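Local coordinates for N-terminal acetyltransferase-like protein (Chaetomium thermophilum, PDB 5NNP) that probably serves as the helical-repeat auxiliary subunit of a NatA-type N-terminal acetyltransferase, the scaffold that holds its catalytic partner, at residues Y156-N161 and R538-M543; K426-M431 and N455-K460. All coordinates share one frame; numbering follows the deposited sequence.

Contact 1 of 2, residues Y156-N161 and R538-M543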
loop_
_atom_site.group_PDB
_atom_site.type_symbol
_atom_site.label_atom_id
_atom_site.label_comp_id
_atom_site.label_asym_id
_atom_site.label_seq_id
_atom_site.Cartn_x
_atom_site.Cartn_y
_atom_site.Cartn_z
ATOM N N TYR A 156 17.846 -6.541 15.789
ATOM C CA TYR A 156 17.874 -5.771 17.029
ATOM C C TYR A 156 16.972 -4.544 16.924
ATOM O O TYR A 156 16.190 -4.252 17.827
ATOM C CB TYR A 156 19.296 -5.327 17.358
ATOM C CG TYR A 156 20.126 -6.334 18.106
ATOM C CD1 TYR A 156 19.604 -7.043 19.178
ATOM C CD2 TYR A 156 21.449 -6.555 17.759
ATOM C CE1 TYR A 156 20.391 -7.960 19.880
ATOM C CE2 TYR A 156 22.223 -7.459 18.431
ATOM C CZ TYR A 156 21.702 -8.159 19.486
ATOM O OH TYR A 156 22.513 -9.058 20.129
ATOM N N HIS A 157 17.106 -3.835 15.807
ATOM C CA HIS A 157 16.329 -2.639 15.494
ATOM C C HIS A 157 14.821 -2.885 15.540
ATOM O O HIS A 157 14.077 -2.144 16.193
ATOM C CB HIS A 157 16.735 -2.128 14.112
ATOM C CG HIS A 157 16.164 -0.789 13.774
ATOM N ND1 HIS A 157 16.172 -0.286 12.492
ATOM C CD2 HIS A 157 15.560 0.143 14.544
ATOM C CE1 HIS A 157 15.595 0.905 12.487
ATOM N NE2 HIS A 157 15.214 1.189 13.716
ATOM N N LEU A 158 14.372 -3.933 14.854
ATOM C CA LEU A 158 12.950 -4.243 14.808
ATOM C C LEU A 158 12.472 -4.746 16.164
ATOM O O LEU A 158 11.279 -4.666 16.464
ATOM C CB LEU A 158 12.650 -5.274 13.721
ATOM C CG LEU A 158 12.889 -4.827 12.269
ATOM C CD1 LEU A 158 12.517 -5.944 11.285
ATOM C CD2 LEU A 158 12.115 -3.542 11.966
ATOM N N GLU A 159 13.398 -5.273 16.971
ATOM C CA GLU A 159 13.071 -5.771 18.306
ATOM C C GLU A 159 12.876 -4.630 19.281
ATOM O O GLU A 159 12.366 -4.838 20.375
ATOM C CB GLU A 159 14.174 -6.706 18.851
ATOM C CG GLU A 159 13.863 -7.319 20.229
ATOM C CD GLU A 159 15.034 -8.101 20.845
ATOM O OE1 GLU A 159 14.793 -9.151 21.488
ATOM O OE2 GLU A 159 16.195 -7.662 20.720
ATOM N N GLY A 160 13.319 -3.435 18.908
ATOM C CA GLY A 160 13.271 -2.298 19.820
ATOM C C GLY A 160 14.592 -1.998 20.519
ATOM O O GLY A 160 14.693 -1.029 21.259
ATOM N N ASN A 161 15.612 -2.822 20.277
ATOM C CA ASN A 161 16.935 -2.601 20.849
ATOM C C ASN A 161 17.809 -1.731 19.935
ATOM O O ASN A 161 18.739 -2.220 19.280
ATOM C CB ASN A 161 17.616 -3.948 21.118
ATOM C CG ASN A 161 18.722 -3.852 22.143
ATOM O OD1 ASN A 161 19.275 -2.779 22.378
ATOM N ND2 ASN A 161 19.062 -4.985 22.754
ATOM N N ARG A 538 16.841 0.870 4.707
ATOM C CA ARG A 538 15.742 1.722 5.139
ATOM C C ARG A 538 14.415 1.357 4.431
ATOM O O ARG A 538 13.358 1.345 5.064
ATOM C CB ARG A 538 16.101 3.196 4.918
ATOM C CG ARG A 538 17.196 3.704 5.851
ATOM C CD ARG A 538 17.753 5.035 5.380
ATOM N NE ARG A 538 18.272 4.927 4.023
ATOM C CZ ARG A 538 18.017 5.798 3.057
ATOM N NH1 ARG A 538 17.270 6.854 3.314
ATOM N NH2 ARG A 538 18.525 5.622 1.842
ATOM N N ALA A 539 14.466 1.018 3.144
ATOM C CA ALA A 539 13.239 0.660 2.442
ATOM C C ALA A 539 12.671 -0.613 3.035
ATOM O O ALA A 539 11.454 -0.723 3.240
ATOM C CB ALA A 539 13.469 0.501 0.924
ATOM N N TYR A 540 13.553 -1.572 3.310
ATOM C CA TYR A 540 13.121 -2.817 3.928
ATOM C C TYR A 540 12.372 -2.558 5.250
ATOM O O TYR A 540 11.291 -3.116 5.481
ATOM C CB TYR A 540 14.304 -3.753 4.180
ATOM C CG TYR A 540 13.909 -4.964 4.990
ATOM C CD1 TYR A 540 13.321 -6.064 4.384
ATOM C CD2 TYR A 540 14.095 -4.994 6.369
ATOM C CE1 TYR A 540 12.949 -7.164 5.123
ATOM C CE2 TYR A 540 13.722 -6.083 7.115
ATOM C CZ TYR A 540 13.145 -7.173 6.493
ATOM O OH TYR A 540 12.759 -8.271 7.244
ATOM N N VAL A 541 12.942 -1.713 6.106
ATOM C CA VAL A 541 12.332 -1.443 7.393
ATOM C C VAL A 541 11.036 -0.660 7.202
ATOM O O VAL A 541 10.118 -0.808 7.995
ATOM C CB VAL A 541 13.270 -0.671 8.348
ATOM C CG1 VAL A 541 12.500 -0.251 9.594
ATOM C CG2 VAL A 541 14.456 -1.522 8.743
ATOM N N ASP A 542 10.961 0.160 6.154
ATOM C CA ASP A 542 9.702 0.828 5.793
ATOM C C ASP A 542 8.621 -0.180 5.436
ATOM O O ASP A 542 7.458 -0.033 5.822
ATOM C CB ASP A 542 9.884 1.776 4.614
ATOM C CG ASP A 542 10.454 3.104 5.019
ATOM O OD1 ASP A 542 10.314 3.465 6.203
ATOM O OD2 ASP A 542 11.028 3.793 4.146
ATOM N N MET A 543 9.012 -1.198 4.683
ATOM C CA MET A 543 8.068 -2.194 4.220
ATOM C C MET A 543 7.497 -2.982 5.391
ATOM O O MET A 543 6.279 -3.084 5.546
ATOM C CB MET A 543 8.736 -3.126 3.220
ATOM C CG MET A 543 7.793 -4.175 2.704
ATOM S SD MET A 543 8.584 -5.771 2.497
ATOM C CE MET A 543 9.087 -6.089 4.160
#

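Contact 2 of 2, residues K426-M431 and N455-K460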
loop_
_atom_site.group_PDB
_atom_site.type_symbol
_atom_site.label_atom_id
_atom_site.label_comp_id
_atom_site.label_asym_id
_atom_site.label_seq_id
_atom_site.Cartn_x
_atom_site.Cartn_y
_atom_site.Cartn_z
ATOM N N LYS A 426 -29.717 6.434 -16.542
ATOM C CA LYS A 426 -29.221 7.499 -17.407
ATOM C C LYS A 426 -27.719 7.717 -17.210
ATOM O O LYS A 426 -26.987 7.981 -18.171
ATOM C CB LYS A 426 -29.985 8.792 -17.134
ATOM C CG LYS A 426 -30.152 9.689 -18.335
ATOM C CD LYS A 426 -30.716 11.035 -17.907
ATOM C CE LYS A 426 -31.369 11.768 -19.053
ATOM N NZ LYS A 426 -32.734 11.222 -19.291
ATOM N N ALA A 427 -27.260 7.594 -15.966
ATOM C CA ALA A 427 -25.856 7.818 -15.648
ATOM C C ALA A 427 -24.963 6.748 -16.280
ATOM O O ALA A 427 -23.884 7.055 -16.770
ATOM C CB ALA A 427 -25.650 7.864 -14.135
ATOM N N ALA A 428 -25.405 5.495 -16.275
ATOM C CA ALA A 428 -24.614 4.424 -16.878
ATOM C C ALA A 428 -24.658 4.506 -18.408
ATOM O O ALA A 428 -23.662 4.303 -19.091
ATOM C CB ALA A 428 -25.094 3.051 -16.387
ATOM N N GLU A 429 -25.816 4.820 -18.956
ATOM C CA GLU A 429 -25.916 4.988 -20.401
ATOM C C GLU A 429 -24.967 6.095 -20.886
ATOM O O GLU A 429 -24.280 5.929 -21.892
ATOM C CB GLU A 429 -27.355 5.288 -20.805
ATOM C CG GLU A 429 -27.566 5.334 -22.314
ATOM C CD GLU A 429 -29.007 5.654 -22.717
ATOM O OE1 GLU A 429 -29.818 6.001 -21.830
ATOM O OE2 GLU A 429 -29.323 5.554 -23.923
ATOM N N THR A 430 -24.910 7.208 -20.154
ATOM C CA THR A 430 -24.090 8.350 -20.554
ATOM C C THR A 430 -22.591 8.111 -20.354
ATOM O O THR A 430 -21.768 8.516 -21.179
ATOM C CB THR A 430 -24.515 9.617 -19.797
ATOM O OG1 THR A 430 -25.821 10.002 -20.237
ATOM C CG2 THR A 430 -23.560 10.764 -20.066
ATOM N N MET A 431 -22.226 7.441 -19.269
ATOM C CA MET A 431 -20.822 7.158 -19.025
ATOM C C MET A 431 -20.314 6.193 -20.066
ATOM O O MET A 431 -19.177 6.293 -20.507
ATOM C CB MET A 431 -20.597 6.576 -17.639
ATOM C CG MET A 431 -19.133 6.576 -17.220
ATOM S SD MET A 431 -18.456 8.231 -16.969
ATOM C CE MET A 431 -19.177 8.681 -15.394
ATOM N N ASN A 455 -25.621 0.584 -11.292
ATOM C CA ASN A 455 -26.965 0.339 -11.812
ATOM C C ASN A 455 -27.339 -1.150 -11.764
ATOM O O ASN A 455 -28.285 -1.588 -12.401
ATOM C CB ASN A 455 -27.080 0.859 -13.238
ATOM C CG ASN A 455 -28.508 0.936 -13.717
ATOM O OD1 ASN A 455 -29.416 1.206 -12.945
ATOM N ND2 ASN A 455 -28.710 0.715 -15.000
ATOM N N ASN A 456 -26.574 -1.903 -10.987
ATOM C CA ASN A 456 -26.768 -3.325 -10.801
ATOM C C ASN A 456 -26.716 -4.146 -12.073
ATOM O O ASN A 456 -27.357 -5.188 -12.139
ATOM C CB ASN A 456 -28.086 -3.593 -10.087
ATOM C CG ASN A 456 -28.057 -3.163 -8.642
ATOM O OD1 ASN A 456 -27.006 -2.811 -8.115
ATOM N ND2 ASN A 456 -29.214 -3.195 -7.987
ATOM N N GLU A 457 -25.931 -3.715 -13.062
ATOM C CA GLU A 457 -25.762 -4.517 -14.276
ATOM C C GLU A 457 -24.430 -5.264 -14.296
ATOM O O GLU A 457 -23.542 -4.948 -15.095
ATOM C CB GLU A 457 -25.865 -3.644 -15.520
ATOM C CG GLU A 457 -27.245 -3.079 -15.789
ATOM C CD GLU A 457 -27.223 -2.073 -16.916
ATOM O OE1 GLU A 457 -27.465 -2.477 -18.076
ATOM O OE2 GLU A 457 -26.945 -0.880 -16.649
ATOM N N ASN A 458 -24.296 -6.263 -13.429
ATOM C CA ASN A 458 -23.016 -6.955 -13.252
ATOM C C ASN A 458 -22.462 -7.551 -14.532
ATOM O O ASN A 458 -21.308 -7.331 -14.895
ATOM C CB ASN A 458 -23.164 -8.061 -12.205
ATOM C CG ASN A 458 -23.627 -7.525 -10.872
ATOM O OD1 ASN A 458 -24.744 -7.015 -10.744
ATOM N ND2 ASN A 458 -22.765 -7.608 -9.876
ATOM N N GLU A 459 -23.295 -8.316 -15.215
ATOM C CA GLU A 459 -22.849 -9.060 -16.375
ATOM C C GLU A 459 -22.413 -8.105 -17.495
ATOM O O GLU A 459 -21.433 -8.369 -18.205
ATOM C CB GLU A 459 -23.950 -10.025 -16.827
ATOM C CG GLU A 459 -25.341 -9.532 -16.534
ATOM C CD GLU A 459 -25.902 -10.037 -15.220
ATOM O OE1 GLU A 459 -26.224 -9.196 -14.359
ATOM O OE2 GLU A 459 -26.059 -11.265 -15.057
ATOM N N LYS A 460 -23.119 -6.983 -17.627
ATOM C CA LYS A 460 -22.706 -5.934 -18.552
ATOM C C LYS A 460 -21.391 -5.307 -18.115
ATOM O O LYS A 460 -20.470 -5.164 -18.928
ATOM C CB LYS A 460 -23.778 -4.862 -18.664
ATOM C CG LYS A 460 -23.607 -3.867 -19.811
ATOM C CD LYS A 460 -24.773 -2.888 -19.758
ATOM C CE LYS A 460 -25.200 -2.353 -21.099
ATOM N NZ LYS A 460 -26.547 -1.755 -20.903
#

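Contact 1 of 2, residues Y156-N161 and R538-M543
H157, whose ring lies against V541 CG2, is bonded at both nitrogens, ND1 to Y193 OH and NE2 to E200 OE2. Bonds at both nitrogens hold the rotation of this buried ring. Histidine suits the place because it offers two polar atoms to one neighbour helix while its ring still packs against an aliphatic side chain of another. That aliphatic partner, V541, brings its CG2 obliquely to H157 ND1 at 4.3 Å.

V541 splits its two methyls between two partners. CG1 lies anti to the backbone N (chi1 172°) and meets L158 CD2 at 4.1 Å, while CG2 serves the histidine. L158 forks in the same way: CD2 takes the valine, and CD1 stands 4.3 Å from Y540 CE2, again oblique to the ring. The leucine and valine side chains slide past each other in opposite directions, between backbones whose nearest CA atoms, those of L158 and V541, are 8.0 Å apart. Y540 offers ring carbon CE2 to the leucine, and its OH bonds to H528 ND1.

Just beyond, helix 146-159 ends in a Schellman motif: G160 N bonds back to H157 O and N161 N to Y156 O. G160 has a positive phi of 99°, and its backbone angles leave no room for a CB beside the carbonyl O of E159, which calls for glycine. N161 then N-caps the next helix.

The contact thus joins the C-terminal end of helix 146-159 to helix 537-547, with helix 185-200 alongside both, helix 128-141 against L158, and another protein's chain packing on A539, D542 and M543.

Contact 2 of 2, residues K426-M431 and N455-K460
A428 CB is the point on which the two segments meet, 4.3 Å from N455 CB and 4.4 Å from E457 OE2. Alanine suits this buried position, since its single methyl lets the loop come close to helix 424-436; the A428 and N455 CA atoms are 6.9 Å apart. The tight part goes no further than this: just 64 Å² is buried, and no hydrogen bond crosses between the segments.

The loop side organises itself instead. N455 ND2 donates to E457 OE2 (2.9 Å), approaching from above the carboxylate plane, 51° out of it, with a moderately bent N-H...O angle of 148°. The other oxygen, E457 OE1, forms a salt bridge with K460 NZ at 3.1 Å, met on its syn side. E457 reaches both partners with CD anti to CA about the CB-CG bond (chi2 172°), and its carboxylate, with a partner on each oxygen, is probably kept ionised by the lysine. Glutamate is long enough to bond an amide and an ammonium while its OE2 lies in loose contact with the alanine methyl.

On the solvent side the arrangement loosens: K426, E429, E459 and K460 are exposed, and long polar chains suit such a surface. K426 lies against F418 as a cation-pi pair, while T430 OG1 turns back to K426 O within its own helix.

N456 adopts positive phi as the C-prime residue of a Schellman motif ending helix 442-454, and E457 N-caps helix 458-465. Antiparallel helices joined by short turns, each packing on its next-but-one neighbour, are the arrangement of tetratricopeptide-type solenoids, consistent with this family.

Contact 1 and contact 2 do not touch: their centres are 47 Å apart and their nearest atoms about 33 Å. They lie on opposite sides of the chain's centre, about 18 Å and 29 Å from it respectively. In sequence, contact 2 is nested within the long excursion closed by contact 1: contact 1 joins segments 377 residues apart, contact 2 segments only 24 apart. Contact 1 is also the one touched by another protein's chain, and a glycerol, probably from the crystallisation liquor, lies about 3 Å from the H157 side chain. The crystal structure also holds carboxymethyl coenzyme A. No other protein chain of the assembly touches contact 2.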